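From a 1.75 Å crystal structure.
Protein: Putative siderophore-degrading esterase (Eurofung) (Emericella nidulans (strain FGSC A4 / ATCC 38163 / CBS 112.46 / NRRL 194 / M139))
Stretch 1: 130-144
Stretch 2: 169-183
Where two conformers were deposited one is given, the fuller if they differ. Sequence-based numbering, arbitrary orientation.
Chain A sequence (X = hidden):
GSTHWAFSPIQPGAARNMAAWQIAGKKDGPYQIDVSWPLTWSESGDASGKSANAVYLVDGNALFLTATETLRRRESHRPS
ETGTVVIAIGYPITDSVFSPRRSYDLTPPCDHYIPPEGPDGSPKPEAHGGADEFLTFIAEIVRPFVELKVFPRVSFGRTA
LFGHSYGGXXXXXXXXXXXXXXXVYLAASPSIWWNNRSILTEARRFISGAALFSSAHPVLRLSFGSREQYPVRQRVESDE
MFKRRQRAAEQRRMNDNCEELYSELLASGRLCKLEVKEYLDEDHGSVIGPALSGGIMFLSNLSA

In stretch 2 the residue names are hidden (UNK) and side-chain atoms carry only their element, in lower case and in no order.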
# COMPACT_ATOMS: atom_id res chain seq x y z
N GLY A 130 -4.16 -0.60 -28.37
CA GLY A 130 -5.56 -0.51 -27.96
C GLY A 130 -5.90 0.58 -26.95
O GLY A 130 -7.01 0.58 -26.41
N ALA A 131 -4.99 1.52 -26.70
CA ALA A 131 -5.20 2.53 -25.64
C ALA A 131 -6.34 3.50 -25.91
O ALA A 131 -7.06 3.88 -24.99
CB ALA A 131 -3.92 3.30 -25.35
N ASP A 132 -6.51 3.90 -27.17
CA ASP A 132 -7.63 4.79 -27.52
C ASP A 132 -8.98 4.10 -27.31
O ASP A 132 -9.91 4.73 -26.81
CB ASP A 132 -7.50 5.32 -28.95
CG ASP A 132 -6.35 6.30 -29.10
OD1 ASP A 132 -5.98 6.97 -28.11
OD2 ASP A 132 -5.80 6.41 -30.21
N GLU A 133 -9.06 2.82 -27.67
CA GLU A 133 -10.26 2.01 -27.42
C GLU A 133 -10.55 1.88 -25.92
O GLU A 133 -11.69 2.02 -25.48
CB GLU A 133 -10.12 0.61 -28.04
CG GLU A 133 -10.10 0.60 -29.56
CD GLU A 133 -9.78 -0.76 -30.15
OE1 GLU A 133 -9.77 -1.77 -29.41
OE2 GLU A 133 -9.53 -0.82 -31.37
N PHE A 134 -9.50 1.62 -25.15
CA PHE A 134 -9.62 1.45 -23.70
C PHE A 134 -10.01 2.75 -22.99
O PHE A 134 -10.84 2.77 -22.09
CB PHE A 134 -8.29 0.92 -23.13
CG PHE A 134 -8.39 0.39 -21.73
CD1 PHE A 134 -9.44 -0.45 -21.35
CD2 PHE A 134 -7.42 0.70 -20.79
CE1 PHE A 134 -9.52 -0.95 -20.06
CE2 PHE A 134 -7.49 0.20 -19.49
CZ PHE A 134 -8.55 -0.62 -19.13
N LEU A 135 -9.43 3.84 -23.43
CA LEU A 135 -9.73 5.16 -22.88
C LEU A 135 -11.18 5.56 -23.18
O LEU A 135 -11.86 6.13 -22.33
CB LEU A 135 -8.75 6.17 -23.46
CG LEU A 135 -8.71 7.60 -22.94
CD1 LEU A 135 -8.94 7.68 -21.44
CD2 LEU A 135 -7.36 8.20 -23.28
N THR A 136 -11.64 5.25 -24.39
CA THR A 136 -13.05 5.43 -24.77
C THR A 136 -13.96 4.59 -23.87
O THR A 136 -14.98 5.08 -23.38
CB THR A 136 -13.26 5.06 -26.25
OG1 THR A 136 -12.44 5.90 -27.07
CG2 THR A 136 -14.70 5.24 -26.67
N PHE A 137 -13.56 3.34 -23.64
CA PHE A 137 -14.29 2.42 -22.76
C PHE A 137 -14.44 2.96 -21.34
O PHE A 137 -15.53 2.93 -20.77
CB PHE A 137 -13.60 1.04 -22.76
CG PHE A 137 -14.16 0.07 -21.78
CD1 PHE A 137 -15.41 -0.50 -21.97
CD2 PHE A 137 -13.42 -0.31 -20.65
CE1 PHE A 137 -15.93 -1.41 -21.06
CE2 PHE A 137 -13.93 -1.22 -19.75
CZ PHE A 137 -15.19 -1.78 -19.95
N ILE A 138 -13.34 3.48 -20.78
CA ILE A 138 -13.37 4.04 -19.43
C ILE A 138 -14.28 5.27 -19.37
O ILE A 138 -15.12 5.38 -18.48
CB ILE A 138 -11.95 4.37 -18.92
CG1 ILE A 138 -11.16 3.07 -18.71
CG2 ILE A 138 -12.01 5.16 -17.61
CD1 ILE A 138 -9.67 3.27 -18.55
N ALA A 139 -14.10 6.17 -20.32
CA ALA A 139 -14.82 7.45 -20.35
C ALA A 139 -16.31 7.34 -20.71
O ALA A 139 -17.12 8.09 -20.18
CB ALA A 139 -14.12 8.42 -21.30
N GLU A 140 -16.65 6.42 -21.61
CA GLU A 140 -18.01 6.32 -22.15
C GLU A 140 -18.85 5.16 -21.60
O GLU A 140 -20.08 5.22 -21.67
CB GLU A 140 -17.96 6.27 -23.69
CG GLU A 140 -17.44 7.58 -24.27
CD GLU A 140 -17.21 7.55 -25.77
OE1 GLU A 140 -17.88 6.77 -26.48
OE2 GLU A 140 -16.35 8.33 -26.25
N ILE A 141 -18.21 4.13 -21.05
CA ILE A 141 -18.91 2.95 -20.52
C ILE A 141 -18.75 2.83 -19.00
O ILE A 141 -19.75 2.80 -18.27
CB ILE A 141 -18.42 1.65 -21.20
CG1 ILE A 141 -18.50 1.76 -22.73
CG2 ILE A 141 -19.20 0.43 -20.71
CD1 ILE A 141 -19.89 2.03 -23.29
N VAL A 142 -17.51 2.78 -18.52
CA VAL A 142 -17.26 2.54 -17.09
C VAL A 142 -17.66 3.74 -16.25
O VAL A 142 -18.44 3.62 -15.30
CB VAL A 142 -15.78 2.17 -16.81
CG1 VAL A 142 -15.54 2.00 -15.31
CG2 VAL A 142 -15.40 0.90 -17.56
N ARG A 143 -17.14 4.90 -16.60
CA ARG A 143 -17.38 6.10 -15.80
C ARG A 143 -18.86 6.48 -15.68
O ARG A 143 -19.34 6.74 -14.58
CB ARG A 143 -16.53 7.25 -16.34
CG ARG A 143 -16.74 8.57 -15.65
CD ARG A 143 -15.48 9.40 -15.82
NE ARG A 143 -15.70 10.79 -15.47
CZ ARG A 143 -14.79 11.75 -15.60
NH1 ARG A 143 -15.11 12.99 -15.25
NH2 ARG A 143 -13.57 11.48 -16.07
N PRO A 144 -19.62 6.48 -16.80
CA PRO A 144 -21.05 6.74 -16.68
C PRO A 144 -21.82 5.68 -15.90
O PRO A 144 -22.77 6.02 -15.21
CB PRO A 144 -21.52 6.80 -18.14
CG PRO A 144 -20.31 7.22 -18.89
CD PRO A 144 -19.19 6.48 -18.21
N UNK A 169 2.35 4.93 -18.92
CA UNK A 169 2.35 5.29 -20.34
C UNK A 169 0.94 5.66 -20.79
O UNK A 169 0.75 6.68 -21.46
c UNK A 169 3.33 3.00 -23.37
c UNK A 169 2.91 4.14 -21.18
c UNK A 169 2.91 4.30 -22.71
c UNK A 169 3.83 5.44 -23.12
N UNK A 170 -0.03 4.82 -20.41
CA UNK A 170 -1.45 5.05 -20.70
C UNK A 170 -1.94 6.38 -20.13
O UNK A 170 -2.61 7.13 -20.83
c UNK A 170 -4.59 4.48 -19.37
c UNK A 170 -5.96 4.62 -19.57
c UNK A 170 -6.51 4.29 -20.81
c UNK A 170 -4.32 3.69 -21.62
c UNK A 170 -5.69 3.83 -21.83
c UNK A 170 -3.76 4.02 -20.38
c UNK A 170 -2.28 3.88 -20.16
N UNK A 171 -1.62 6.64 -18.86
CA UNK A 171 -1.95 7.92 -18.22
C UNK A 171 -1.39 9.12 -18.98
O UNK A 171 -2.10 10.11 -19.20
c UNK A 171 -1.46 7.93 -16.78
N UNK A 172 -0.12 9.03 -19.39
CA UNK A 172 0.51 10.08 -20.20
C UNK A 172 -0.18 10.26 -21.55
O UNK A 172 -0.45 11.39 -21.97
c UNK A 172 2.77 11.27 -18.47
c UNK A 172 4.31 9.56 -19.43
c UNK A 172 2.86 9.90 -19.12
c UNK A 172 2.00 9.81 -20.39
N UNK A 173 -0.48 9.14 -22.22
CA UNK A 173 -1.23 9.18 -23.48
C UNK A 173 -2.58 9.89 -23.33
O UNK A 173 -2.94 10.72 -24.16
c UNK A 173 -2.76 8.08 -27.40
n UNK A 173 -1.81 8.23 -26.49
c UNK A 173 -3.52 7.31 -25.49
c UNK A 173 -1.42 7.77 -24.05
c UNK A 173 -2.25 7.74 -25.28
n UNK A 173 -3.81 7.53 -26.81
N UNK A 174 -3.31 9.58 -22.25
CA UNK A 174 -4.58 10.24 -21.96
C UNK A 174 -4.38 11.75 -21.79
O UNK A 174 -5.05 12.53 -22.45
c UNK A 174 -5.22 9.64 -20.72
N UNK A 175 -3.42 12.14 -20.94
CA UNK A 175 -3.08 13.55 -20.75
C UNK A 175 -2.76 14.29 -22.06
O UNK A 175 -3.31 15.37 -22.32
c UNK A 175 -1.25 15.08 -19.61
c UNK A 175 -1.89 13.70 -19.78
c UNK A 175 -0.07 15.00 -18.66
c UNK A 175 -2.26 16.10 -19.12
N UNK A 176 -1.89 13.72 -22.88
CA UNK A 176 -1.37 14.42 -24.06
C UNK A 176 -2.36 14.50 -25.22
O UNK A 176 -2.30 15.45 -25.98
c UNK A 176 -0.04 13.82 -24.53
c UNK A 176 1.06 13.86 -23.50
c UNK A 176 3.00 12.85 -22.48
c UNK A 176 3.12 13.92 -21.61
c UNK A 176 2.22 14.97 -21.68
c UNK A 176 1.20 14.94 -22.62
c UNK A 176 1.99 12.82 -23.42
N UNK A 177 -3.25 13.52 -25.34
CA UNK A 177 -4.22 13.48 -26.46
C UNK A 177 -5.65 13.87 -26.09
O UNK A 177 -6.40 14.35 -26.95
c UNK A 177 -4.23 12.09 -27.13
c UNK A 177 -2.83 11.70 -27.59
o UNK A 177 -4.73 11.11 -26.22
N UNK A 178 -6.03 13.68 -24.83
CA UNK A 178 -7.37 14.02 -24.36
C UNK A 178 -7.27 14.59 -22.93
O UNK A 178 -7.77 13.98 -21.98
c UNK A 178 -10.91 10.88 -23.99
n UNK A 178 -11.73 9.74 -24.50
c UNK A 178 -10.60 11.92 -25.06
c UNK A 178 -8.29 12.79 -24.46
c UNK A 178 -9.78 13.09 -24.53
N UNK A 179 -6.62 15.76 -22.77
CA UNK A 179 -6.30 16.30 -21.43
C UNK A 179 -7.49 16.56 -20.49
O UNK A 179 -7.30 16.56 -19.28
c UNK A 179 -5.56 17.61 -21.73
c UNK A 179 -6.09 16.63 -23.84
c UNK A 179 -5.88 17.94 -23.14
N UNK A 180 -8.68 16.76 -21.04
CA UNK A 180 -9.89 16.92 -20.22
C UNK A 180 -10.49 15.61 -19.68
O UNK A 180 -11.44 15.67 -18.90
o UNK A 180 -10.50 18.96 -21.36
c UNK A 180 -10.97 17.68 -21.00
N UNK A 181 -9.94 14.46 -20.09
CA UNK A 181 -10.42 13.13 -19.64
C UNK A 181 -10.52 13.02 -18.13
O UNK A 181 -11.51 12.51 -17.59
o UNK A 181 -9.40 11.98 -21.52
c UNK A 181 -9.47 12.03 -20.12
N UNK A 182 -9.45 13.45 -17.46
CA UNK A 182 -9.36 13.44 -16.00
C UNK A 182 -8.78 14.76 -15.53
O UNK A 182 -8.08 15.44 -16.29
c UNK A 182 -10.30 8.96 -15.49
c UNK A 182 -8.46 12.28 -15.53
c UNK A 182 -9.81 10.20 -15.10
c UNK A 182 -9.11 9.15 -17.57
c UNK A 182 -8.96 10.93 -15.94
c UNK A 182 -9.95 8.44 -16.73
c UNK A 182 -8.63 10.39 -17.18
N UNK A 183 -9.06 15.13 -14.29
CA UNK A 183 -8.49 16.34 -13.69
C UNK A 183 -7.02 16.15 -13.32
O UNK A 183 -6.20 17.06 -13.49
c UNK A 183 -10.73 17.06 -12.76
o UNK A 183 -11.63 16.39 -12.21
c UNK A 183 -9.29 16.74 -12.45
o UNK A 183 -10.96 17.96 -13.58
O HOH W 1 -6.70 9.46 -27.36

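Position 169 carries four carbons forked at the second, beyond reach of stretch 1; the fork beyond CB makes it L169, an apolar residue suited to its buried site. Position 170 has one carbon and a ring of six, set among A131, F134, L135 and I138. The all-carbon ring identifies F170, large and flat enough to act as a knob in this hole: its CZ lies 3.7 Å from F134 CD2 and 4.0 Å from I138 CD1, and A131 O approaches the ring edge, 3.4 Å from F170 CE1.

Position 171 has a single carbon pointing away: A171, small and apolar at a buried site. Position 172 repeats the forked pattern of 169 and is L172, apolar, buried and out of reach. Position 173 bears one carbon and a five-membered ring of three carbons and two nitrogens, one nitrogen 2.6 Å from D132 OD1; this is H173. Its NE2 donates that nearly straight hydrogen bond, while ND1 is satisfied elsewhere in the structure, so both nitrogens of this buried ring have partners.

At position 174 a lone CB sits 3.6 Å from L135 CD2; this is A174, whose small side chain lets the leucine come close. Position 175, forked like 169 but directed away, is L175, and position 176, one carbon and a six-carbon ring, is F176; both are apolar and buried without touching stretch 1. At position 177 CB carries one oxygen and one carbon: T177. Its OG1 donates to H173 O (2.8 Å) and accepts from a water, 2.8 Å away, that also donates to D132 OD1 (2.7 Å).

Position 178 has four carbons in a row ending in a nitrogen 4.0 Å from L135 CG and 4.2 Å from A139 CB, hence K178, long enough to reach over L135. Position 179 has three carbons closing onto the backbone N: P179, whose phi of -59° fits the second place of a type I turn. Position 180, one carbon and one oxygen, is S180, polar and exposed. Position 181 matches it, its oxygen 4.3 Å from L135 CD1: S181. S181 OG donates to K178 O (2.6 Å), bracing the turn, and S181 O accepts a weak hydrogen bond from R143 NH2 (2.8 Å).

Position 182 has one carbon and a six-carbon ring, its edge meeting L135 CD1 (4.1 Å from CE2) and I138 CG2 (4.0 Å from CZ): F182, apolar like both neighbours. Position 183, two carbons with two oxygens on the second, is D183, its carboxylate partly exposed and bonded elsewhere in the structure.

The helices cross at 78°. F170, H173 and A174 meet the first part of the partner helix; K178, S181 and F182, beyond the helix end, extend the contact to R143. Apolar packing around F170 and L135 is supplemented by the H173–D132 and R143–S181 bonds.

Stretch 2 (169-183) LFALHALFTKPSSFD
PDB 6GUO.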